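Local coordinates for protein endopolygalacturonase (Chondrostereum purpureum, PDB 1K5C) that probably hydrolyses internal alpha-1,4 links between galacturonosyl units of polygalacturonate, the backbone of plant cell-wall pectin, at residues H75-N80 with K110-L115; L83-K88 with H150-F155; V114-A119 with V138-G143. All blocks are in the same frame, centred on the assembly; numbering follows the deposited sequence. Where two conformers were deposited one is given.

Contact 1: H75-N80 with K110-L115; sequences HIFDGN and KKFEVL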
loop_
_atom_site.group_PDB
_atom_site.type_symbol
_atom_site.label_atom_id
_atom_site.label_comp_id
_atom_site.label_asym_id
_atom_site.label_seq_id
_atom_site.Cartn_x
_atom_site.Cartn_y
_atom_site.Cartn_z
ATOM N N HIS A 75 -13.216 7.393 13.598
ATOM C CA HIS A 75 -12.532 6.802 14.748
ATOM C C HIS A 75 -11.193 6.179 14.359
ATOM O O HIS A 75 -10.847 6.056 13.184
ATOM C CB HIS A 75 -13.461 5.790 15.441
ATOM C CG HIS A 75 -14.582 6.499 16.107
ATOM N ND1 HIS A 75 -14.451 7.177 17.281
ATOM C CD2 HIS A 75 -15.881 6.635 15.688
ATOM C CE1 HIS A 75 -15.625 7.737 17.596
ATOM N NE2 HIS A 75 -16.476 7.407 16.695
ATOM N N ILE A 76 -10.438 5.833 15.420
ATOM C CA ILE A 76 -9.018 5.467 15.314
ATOM C C ILE A 76 -8.774 4.063 15.849
ATOM O O ILE A 76 -9.284 3.705 16.935
ATOM C CB ILE A 76 -8.183 6.471 16.134
ATOM C CG1 ILE A 76 -8.294 7.897 15.561
ATOM C CG2 ILE A 76 -6.732 6.040 16.238
ATOM C CD1 ILE A 76 -7.740 8.944 16.489
ATOM N N PHE A 77 -7.958 3.319 15.107
ATOM C CA PHE A 77 -7.280 2.107 15.604
ATOM C C PHE A 77 -5.855 2.537 15.952
ATOM O O PHE A 77 -5.093 2.918 15.054
ATOM C CB PHE A 77 -7.211 1.031 14.516
ATOM C CG PHE A 77 -8.539 0.453 14.091
ATOM C CD1 PHE A 77 -9.281 1.060 13.063
ATOM C CD2 PHE A 77 -9.052 -0.690 14.670
ATOM C CE1 PHE A 77 -10.494 0.499 12.656
ATOM C CE2 PHE A 77 -10.242 -1.239 14.247
ATOM C CZ PHE A 77 -10.978 -0.657 13.218
ATOM N N ASP A 78 -5.527 2.544 17.252
ATOM C CA ASP A 78 -4.228 3.054 17.734
ATOM C C ASP A 78 -3.299 1.864 18.034
ATOM O O ASP A 78 -3.561 1.083 18.964
ATOM C CB ASP A 78 -4.467 3.902 18.966
ATOM C CG ASP A 78 -3.211 4.526 19.568
ATOM O OD1 ASP A 78 -2.104 4.203 19.134
ATOM O OD2 ASP A 78 -3.430 5.352 20.493
ATOM N N GLY A 79 -2.259 1.730 17.232
ATOM C CA GLY A 79 -1.341 0.616 17.340
ATOM C C GLY A 79 -0.194 0.838 18.310
ATOM O O GLY A 79 0.645 -0.091 18.500
ATOM N N ASN A 80 -0.077 2.005 18.956
ATOM C CA ASN A 80 1.005 2.239 19.912
ATOM C C ASN A 80 2.382 1.976 19.284
ATOM O O ASN A 80 3.310 1.502 19.962
ATOM C CB ASN A 80 0.815 1.391 21.198
ATOM C CG ASN A 80 0.012 2.173 22.205
ATOM O OD1 ASN A 80 0.329 3.314 22.521
ATOM N ND2 ASN A 80 -1.030 1.564 22.765
ATOM N N LYS A 110 -15.056 2.792 5.178
ATOM C CA LYS A 110 -14.920 4.253 5.053
ATOM C C LYS A 110 -14.513 4.921 6.345
ATOM O O LYS A 110 -14.955 4.573 7.436
ATOM C CB LYS A 110 -16.331 4.830 4.661
ATOM C CG LYS A 110 -16.913 4.253 3.385
ATOM C CD LYS A 110 -18.422 4.342 3.250
ATOM C CE LYS A 110 -19.134 3.247 4.169
ATOM N NZ LYS A 110 -20.602 3.404 3.827
ATOM N N LYS A 111 -13.707 5.987 6.186
ATOM C CA LYS A 111 -13.602 7.061 7.193
ATOM C C LYS A 111 -13.207 6.567 8.556
ATOM O O LYS A 111 -13.850 6.776 9.585
ATOM C CB LYS A 111 -14.921 7.852 7.246
ATOM C CG LYS A 111 -15.155 8.692 5.983
ATOM C CD LYS A 111 -14.205 9.897 5.952
ATOM C CE LYS A 111 -14.502 10.894 4.882
ATOM N NZ LYS A 111 -13.602 12.071 5.193
ATOM N N PHE A 112 -12.044 5.860 8.601
ATOM C CA PHE A 112 -11.381 5.632 9.892
ATOM C C PHE A 112 -9.892 5.872 9.700
ATOM O O PHE A 112 -9.386 6.012 8.576
ATOM C CB PHE A 112 -11.682 4.243 10.471
ATOM C CG PHE A 112 -11.235 3.093 9.601
ATOM C CD1 PHE A 112 -9.942 2.604 9.679
ATOM C CD2 PHE A 112 -12.170 2.501 8.729
ATOM C CE1 PHE A 112 -9.567 1.492 8.918
ATOM C CE2 PHE A 112 -11.802 1.418 7.971
ATOM C CZ PHE A 112 -10.498 0.921 8.044
ATOM N N GLU A 113 -9.198 5.891 10.838
ATOM C CA GLU A 113 -7.755 6.154 10.861
ATOM C C GLU A 113 -7.050 5.006 11.563
ATOM O O GLU A 113 -7.513 4.509 12.593
ATOM C CB GLU A 113 -7.484 7.457 11.620
ATOM C CG GLU A 113 -5.991 7.711 11.890
ATOM C CD GLU A 113 -5.747 9.072 12.446
ATOM O OE1 GLU A 113 -6.110 10.072 11.861
ATOM O OE2 GLU A 113 -5.070 9.152 13.459
ATOM N N VAL A 114 -5.927 4.608 10.989
ATOM C CA VAL A 114 -4.937 3.775 11.665
ATOM C C VAL A 114 -3.840 4.712 12.138
ATOM O O VAL A 114 -3.233 5.396 11.306
ATOM C CB VAL A 114 -4.395 2.697 10.698
ATOM C CG1 VAL A 114 -3.228 1.990 11.333
ATOM C CG2 VAL A 114 -5.556 1.757 10.304
ATOM N N LEU A 115 -3.636 4.753 13.445
ATOM C CA LEU A 115 -2.657 5.660 14.055
ATOM C C LEU A 115 -1.481 4.823 14.590
ATOM O O LEU A 115 -1.676 3.902 15.412
ATOM C CB LEU A 115 -3.322 6.408 15.203
ATOM C CG LEU A 115 -2.396 7.305 16.041
ATOM C CD1 LEU A 115 -1.817 8.475 15.201
ATOM C CD2 LEU A 115 -3.152 7.873 17.234
#
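The ring of F77 turns its edge to one face of the F112 ring, an offset edge-to-face pair with centroids 5.4 Å apart and planes at 73°. F77 CE1 carries the touch, 3.7 Å from F112 CD1, and CD1 lies almost as near to the same atom. E113 O is the other neighbour at the rim of F77, close to the plane of the ring. F112 reaches this place with CG set between its own backbone N and carbonyl carbon (chi1 61°), and its CB comes to 3.4 Å from H75 O. Around the pair F61, F70 and L101 continue the apolar packing.

Behind the rings run two parallel strands of neighbouring coils in the right-handed beta-helix of glycoside hydrolase family 28, with I76 opposite E113, F77 opposite V114 and D78 opposite L115. Bonds alternate between the strands: E113 N gives to H75 O, F77 N to E113 O, L115 N to F77 O and G79 N to L115 O. The third is the straightest, with an N-H...O angle of 176°, and the last extends the pairing one residue beyond strand 76-78. Weaker CA-H...O contacts accompany them, the shortest from I76 CA to E113 O at 3.3 Å.

F77 and V114 point into the coil, whereas I76, E113, D78 and L115 line the other surface. Here I76 CG2, anti to its backbone N, rests 3.6 Å from L115 CB. I76 and E113 lie side by side, with CD1 of the isoleucine 4.0 Å from OE2 of the glutamate. D78 and L115 run alongside each other in the same way. D78 OD1 also accepts from N80 N at 3.0 Å, forming an Asx turn where the strand ends.

Contact 2: L83-K88 with H150-F155; sequences LYWDGK and HNTDGF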
loop_
_atom_site.group_PDB
_atom_site.type_symbol
_atom_site.label_atom_id
_atom_site.label_comp_id
_atom_site.label_asym_id
_atom_site.label_seq_id
_atom_site.Cartn_x
_atom_site.Cartn_y
_atom_site.Cartn_z
ATOM N N LEU A 83 5.993 2.374 20.795
ATOM C CA LEU A 83 6.501 1.430 21.790
ATOM C C LEU A 83 7.327 0.307 21.190
ATOM O O LEU A 83 7.982 -0.465 21.930
ATOM C CB LEU A 83 5.330 0.834 22.588
ATOM C CG LEU A 83 4.455 1.834 23.313
ATOM C CD1 LEU A 83 3.306 1.057 24.060
ATOM C CD2 LEU A 83 5.233 2.717 24.275
ATOM N N TYR A 84 7.287 0.189 19.866
ATOM C CA TYR A 84 8.030 -0.870 19.162
ATOM C C TYR A 84 9.147 -0.307 18.288
ATOM O O TYR A 84 10.159 -0.952 18.092
ATOM C CB TYR A 84 7.095 -1.629 18.276
ATOM C CG TYR A 84 5.827 -2.224 18.902
ATOM C CD1 TYR A 84 5.787 -3.545 19.313
ATOM C CD2 TYR A 84 4.702 -1.424 19.036
ATOM C CE1 TYR A 84 4.615 -4.061 19.899
ATOM C CE2 TYR A 84 3.505 -1.944 19.569
ATOM C CZ TYR A 84 3.485 -3.279 19.977
ATOM O OH TYR A 84 2.319 -3.839 20.456
ATOM N N TRP A 85 8.906 0.867 17.646
ATOM C CA TRP A 85 9.816 1.326 16.580
ATOM C C TRP A 85 11.239 1.432 17.069
ATOM O O TRP A 85 11.523 2.017 18.123
ATOM C CB TRP A 85 9.348 2.709 16.099
ATOM C CG TRP A 85 8.002 2.727 15.455
ATOM C CD1 TRP A 85 7.374 1.700 14.785
ATOM C CD2 TRP A 85 7.111 3.857 15.411
ATOM N NE1 TRP A 85 6.145 2.134 14.325
ATOM C CE2 TRP A 85 5.951 3.433 14.717
ATOM C CE3 TRP A 85 7.163 5.151 15.933
ATOM C CZ2 TRP A 85 4.854 4.281 14.493
ATOM C CZ3 TRP A 85 6.061 5.994 15.732
ATOM C CH2 TRP A 85 4.927 5.551 15.027
ATOM N N ASP A 86 12.154 0.946 16.225
ATOM C CA ASP A 86 13.577 0.926 16.594
ATOM C C ASP A 86 14.463 1.175 15.361
ATOM O O ASP A 86 15.676 0.880 15.432
ATOM C CB ASP A 86 13.942 -0.369 17.260
ATOM C CG ASP A 86 13.875 -1.572 16.351
ATOM O OD1 ASP A 86 13.315 -1.439 15.256
ATOM O OD2 ASP A 86 14.372 -2.685 16.731
ATOM N N GLY A 87 13.908 1.649 14.269
ATOM C CA GLY A 87 14.648 1.889 13.048
ATOM C C GLY A 87 14.788 0.670 12.163
ATOM O O GLY A 87 15.277 0.799 11.031
ATOM N N LYS A 88 14.424 -0.535 12.649
ATOM C CA LYS A 88 14.688 -1.770 11.913
ATOM C C LYS A 88 13.409 -2.427 11.382
ATOM O O LYS A 88 13.505 -3.354 10.570
ATOM C CB LYS A 88 15.465 -2.756 12.793
ATOM C CG LYS A 88 16.848 -2.189 13.177
ATOM C CD LYS A 88 17.577 -3.160 14.109
ATOM C CE LYS A 88 18.972 -2.595 14.409
ATOM N NZ LYS A 88 19.655 -3.345 15.541
ATOM N N HIS A 150 9.507 2.189 10.541
ATOM C CA HIS A 150 10.149 1.450 9.445
ATOM C C HIS A 150 9.180 0.361 8.975
ATOM O O HIS A 150 8.460 -0.230 9.791
ATOM C CB HIS A 150 11.467 0.819 9.976
ATOM C CG HIS A 150 12.423 0.562 8.914
ATOM N ND1 HIS A 150 13.243 1.583 8.441
ATOM C CD2 HIS A 150 12.743 -0.570 8.210
ATOM C CE1 HIS A 150 14.003 1.069 7.478
ATOM N NE2 HIS A 150 13.722 -0.211 7.305
ATOM N N ASN A 151 9.147 0.093 7.666
ATOM C CA ASN A 151 8.233 -0.914 7.115
ATOM C C ASN A 151 6.771 -0.577 7.478
ATOM O O ASN A 151 5.938 -1.477 7.595
ATOM C CB ASN A 151 8.553 -2.351 7.521
ATOM C CG ASN A 151 9.979 -2.749 7.135
ATOM O OD1 ASN A 151 10.834 -3.021 8.006
ATOM N ND2 ASN A 151 10.253 -2.796 5.870
ATOM N N THR A 152 6.468 0.724 7.545
ATOM C CA THR A 152 5.128 1.199 7.910
ATOM C C THR A 152 4.239 1.392 6.688
ATOM O O THR A 152 3.526 2.404 6.536
ATOM C CB THR A 152 5.255 2.473 8.740
ATOM O OG1 THR A 152 6.235 3.333 8.115
ATOM C CG2 THR A 152 5.648 2.143 10.197
ATOM N N ASP A 153 4.219 0.358 5.824
ATOM C CA ASP A 153 3.414 0.413 4.600
ATOM C C ASP A 153 1.976 0.815 4.923
ATOM O O ASP A 153 1.364 0.319 5.861
ATOM C CB ASP A 153 3.320 -0.972 3.929
ATOM C CG ASP A 153 4.635 -1.628 3.575
ATOM O OD1 ASP A 153 5.688 -1.299 4.163
ATOM O OD2 ASP A 153 4.583 -2.545 2.698
ATOM N N GLY A 154 1.406 1.689 4.079
ATOM C CA GLY A 154 0.006 2.072 4.299
ATOM C C GLY A 154 -0.969 0.917 4.007
ATOM O O GLY A 154 -1.713 0.475 4.903
ATOM N N PHE A 155 -0.917 0.477 2.757
ATOM C CA PHE A 155 -1.785 -0.606 2.278
ATOM C C PHE A 155 -0.914 -1.626 1.549
ATOM O O PHE A 155 -0.205 -1.257 0.606
ATOM C CB PHE A 155 -2.827 -0.083 1.254
ATOM C CG PHE A 155 -3.699 1.019 1.809
ATOM C CD1 PHE A 155 -4.889 0.718 2.505
ATOM C CD2 PHE A 155 -3.342 2.367 1.651
ATOM C CE1 PHE A 155 -5.665 1.751 3.012
ATOM C CE2 PHE A 155 -4.126 3.375 2.155
ATOM C CZ PHE A 155 -5.276 3.097 2.864
#
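Polar groups meet the imidazole of H150 from the side of the 83-88 loop. G87 O sits over one face of the ring, displaced toward its rim and 3.4 Å from H150 ND1, with an angle too poor for a hydrogen bond. The next carbonyl, K88 O, approaches the ring obliquely and lies 3.7 Å from H150 CD2. CG of the histidine stands anti to its backbone N (chi1 -156°), on the side of the G87 and K88 peptides. An alanine here would probably open a gap beside the G87 and K88 carbonyls, which would lose the ring they lie against.

K88 O also lies 3.7 Å from N151 OD1, two acceptors side by side; the amide oxygen accepts a hydrogen bond from T90 N. N151 binds galacturonate in another structure of this protein, and N91, a second such residue, neighbours H150. The contact thus brings the long loop after strand 76-78 to the substrate cleft of the beta-helix.

Within that loop, K88 N donates to D86 OD1 at 3.0 Å, closing an Asx turn whose carboxylate is also salt-bridged to K96. G87, at its centre, has a positive phi that suits glycine.

Looser packing brings the T152 methyl CG2 to 4.2 Å from W85 NE1, the two side chains crossing at about a right angle. Their polar atoms bond elsewhere: W85 NE1 to S117 O, T152 OG1 to Q172 N.

Contact 3: V114-A119 with V138-G143; sequences VLNSPA and VDDFAG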
loop_
_atom_site.group_PDB
_atom_site.type_symbol
_atom_site.label_atom_id
_atom_site.label_comp_id
_atom_site.label_asym_id
_atom_site.label_seq_id
_atom_site.Cartn_x
_atom_site.Cartn_y
_atom_site.Cartn_z
ATOM N N VAL A 114 -5.927 4.608 10.989
ATOM C CA VAL A 114 -4.937 3.775 11.665
ATOM C C VAL A 114 -3.840 4.712 12.138
ATOM O O VAL A 114 -3.233 5.396 11.306
ATOM C CB VAL A 114 -4.395 2.697 10.698
ATOM C CG1 VAL A 114 -3.228 1.990 11.333
ATOM C CG2 VAL A 114 -5.556 1.757 10.304
ATOM N N LEU A 115 -3.636 4.753 13.445
ATOM C CA LEU A 115 -2.657 5.660 14.055
ATOM C C LEU A 115 -1.481 4.823 14.590
ATOM O O LEU A 115 -1.676 3.902 15.412
ATOM C CB LEU A 115 -3.322 6.408 15.203
ATOM C CG LEU A 115 -2.396 7.305 16.041
ATOM C CD1 LEU A 115 -1.817 8.475 15.201
ATOM C CD2 LEU A 115 -3.152 7.873 17.234
ATOM N N ASN A 116 -0.275 5.140 14.137
ATOM C CA ASN A 116 0.940 4.536 14.709
ATOM C C ASN A 116 0.905 2.994 14.710
ATOM O O ASN A 116 1.022 2.331 15.744
ATOM C CB ASN A 116 1.222 5.121 16.093
ATOM C CG ASN A 116 1.396 6.632 15.994
ATOM O OD1 ASN A 116 1.875 7.135 14.951
ATOM N ND2 ASN A 116 1.039 7.324 17.064
ATOM N N SER A 117 0.795 2.425 13.503
ATOM C CA SER A 117 0.979 0.988 13.381
ATOM C C SER A 117 2.411 0.601 13.796
ATOM O O SER A 117 3.362 1.324 13.538
ATOM C CB SER A 117 0.687 0.535 11.947
ATOM O OG SER A 117 1.552 1.168 10.991
ATOM N N PRO A 118 2.580 -0.605 14.401
ATOM C CA PRO A 118 3.951 -1.055 14.723
ATOM C C PRO A 118 4.820 -1.156 13.485
ATOM O O PRO A 118 6.014 -0.794 13.565
ATOM C CB PRO A 118 3.738 -2.403 15.430
ATOM C CG PRO A 118 2.365 -2.218 16.113
ATOM C CD PRO A 118 1.549 -1.457 15.038
ATOM N N ALA A 119 4.275 -1.666 12.399
ATOM C CA ALA A 119 4.995 -1.761 11.100
ATOM C C ALA A 119 3.900 -1.664 10.032
ATOM O O ALA A 119 3.187 -0.654 9.978
ATOM C CB ALA A 119 5.904 -2.978 11.052
ATOM N N VAL A 138 -3.876 6.553 7.210
ATOM C CA VAL A 138 -2.815 5.851 7.956
ATOM C C VAL A 138 -1.878 6.969 8.427
ATOM O O VAL A 138 -1.112 7.526 7.624
ATOM C CB VAL A 138 -2.078 4.805 7.102
ATOM C CG1 VAL A 138 -0.915 4.232 7.915
ATOM C CG2 VAL A 138 -3.061 3.727 6.670
ATOM N N ASP A 139 -1.990 7.324 9.708
ATOM C CA ASP A 139 -1.155 8.368 10.281
ATOM C C ASP A 139 -0.049 7.701 11.105
ATOM O O ASP A 139 -0.236 7.379 12.278
ATOM C CB ASP A 139 -1.950 9.343 11.142
ATOM C CG ASP A 139 -1.097 10.457 11.662
ATOM O OD1 ASP A 139 0.149 10.363 11.601
ATOM O OD2 ASP A 139 -1.677 11.474 12.142
ATOM N N ASP A 140 1.104 7.491 10.419
ATOM C CA ASP A 140 2.312 7.052 11.055
ATOM C C ASP A 140 3.367 8.169 11.051
ATOM O O ASP A 140 4.568 7.919 11.149
ATOM C CB ASP A 140 2.876 5.771 10.394
ATOM C CG ASP A 140 2.079 4.566 10.735
ATOM O OD1 ASP A 140 1.243 4.531 11.628
ATOM O OD2 ASP A 140 2.340 3.526 9.990
ATOM N N PHE A 141 2.914 9.427 11.003
ATOM C CA PHE A 141 3.851 10.565 10.957
ATOM C C PHE A 141 4.842 10.538 12.130
ATOM O O PHE A 141 6.006 10.938 11.966
ATOM C CB PHE A 141 3.027 11.862 10.955
ATOM C CG PHE A 141 3.919 13.078 10.922
ATOM C CD1 PHE A 141 4.612 13.437 9.739
ATOM C CD2 PHE A 141 4.104 13.866 12.025
ATOM C CE1 PHE A 141 5.431 14.544 9.724
ATOM C CE2 PHE A 141 4.966 14.967 11.991
ATOM C CZ PHE A 141 5.627 15.295 10.825
ATOM N N ALA A 142 4.401 10.130 13.335
ATOM C CA ALA A 142 5.289 10.092 14.480
ATOM C C ALA A 142 6.502 9.226 14.204
ATOM O O ALA A 142 7.564 9.392 14.855
ATOM C CB ALA A 142 4.509 9.581 15.701
ATOM N N GLY A 143 6.391 8.256 13.296
ATOM C CA GLY A 143 7.513 7.380 12.929
ATOM C C GLY A 143 8.665 8.120 12.242
ATOM O O GLY A 143 9.746 7.531 12.091
HETATM O O HOH W 1 1.613 9.636 13.935
#
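Two successive coils of the parallel beta-helix meet where V114 and L115 pair with V138 and D139, just before both segments leave their strands for turns. D139 N donates to V114 O at 2.8 Å, and N116 N to D139 O at 2.9 Å. V114 and V138 face the interior of the helix, where I122 packs on both. On the other surface L115 and D139 lie side by side, and L115 CD1 reaches to 3.5 Å from D139 O.

Beyond the strands the side chain of D140 takes over. With CG anti to the carbonyl carbon (chi1 -74°), on the side of 116-119, the carboxylate meets S117. Its OD1 accepts from S117 N at 2.9 Å, on the syn side and 32° out of the carboxylate plane. OD2 lies 2.7 Å from S117 OG, which is about as close to A119 O; the single hydroxyl proton has both acceptors within reach.

Nearer the strand ends, a water joins N116 OD1, D139 OD1 and A142 N, the last as donor to the water. D139 OD1 accepts from F141 N as well, at 3.0 Å, giving an Asx turn that starts the 3-10 segment 141-143. A142 CB, 3.7 Å from N116 OD1, packs next to the water.

The S117 N-H and the nearby hydroxyl would probably restrain the rotation of the buried D140 carboxylate and offset part of its charge, and if the hydroxyl points to OD2 rather than to A119 O, they would probably favour its charged form.

Following the chain, strand 76-78 comes first and contact 1 closes when strand 108-115 returns beside it one coil later. Between them the chain makes the long excursion that includes 83-88, which contact 2 joins to 150-155 much further on; contacts 1 and 2 therefore cross. Contact 3 begins on V114 and L115, where contact 1 ends, and pairs them with 138-143, nested inside the loop closed by contact 2. Strand 108-115 is thus the middle of three neighbouring strands. W85 ties the excursion to this layer, its ring packing on G143, while T152 lies against D140.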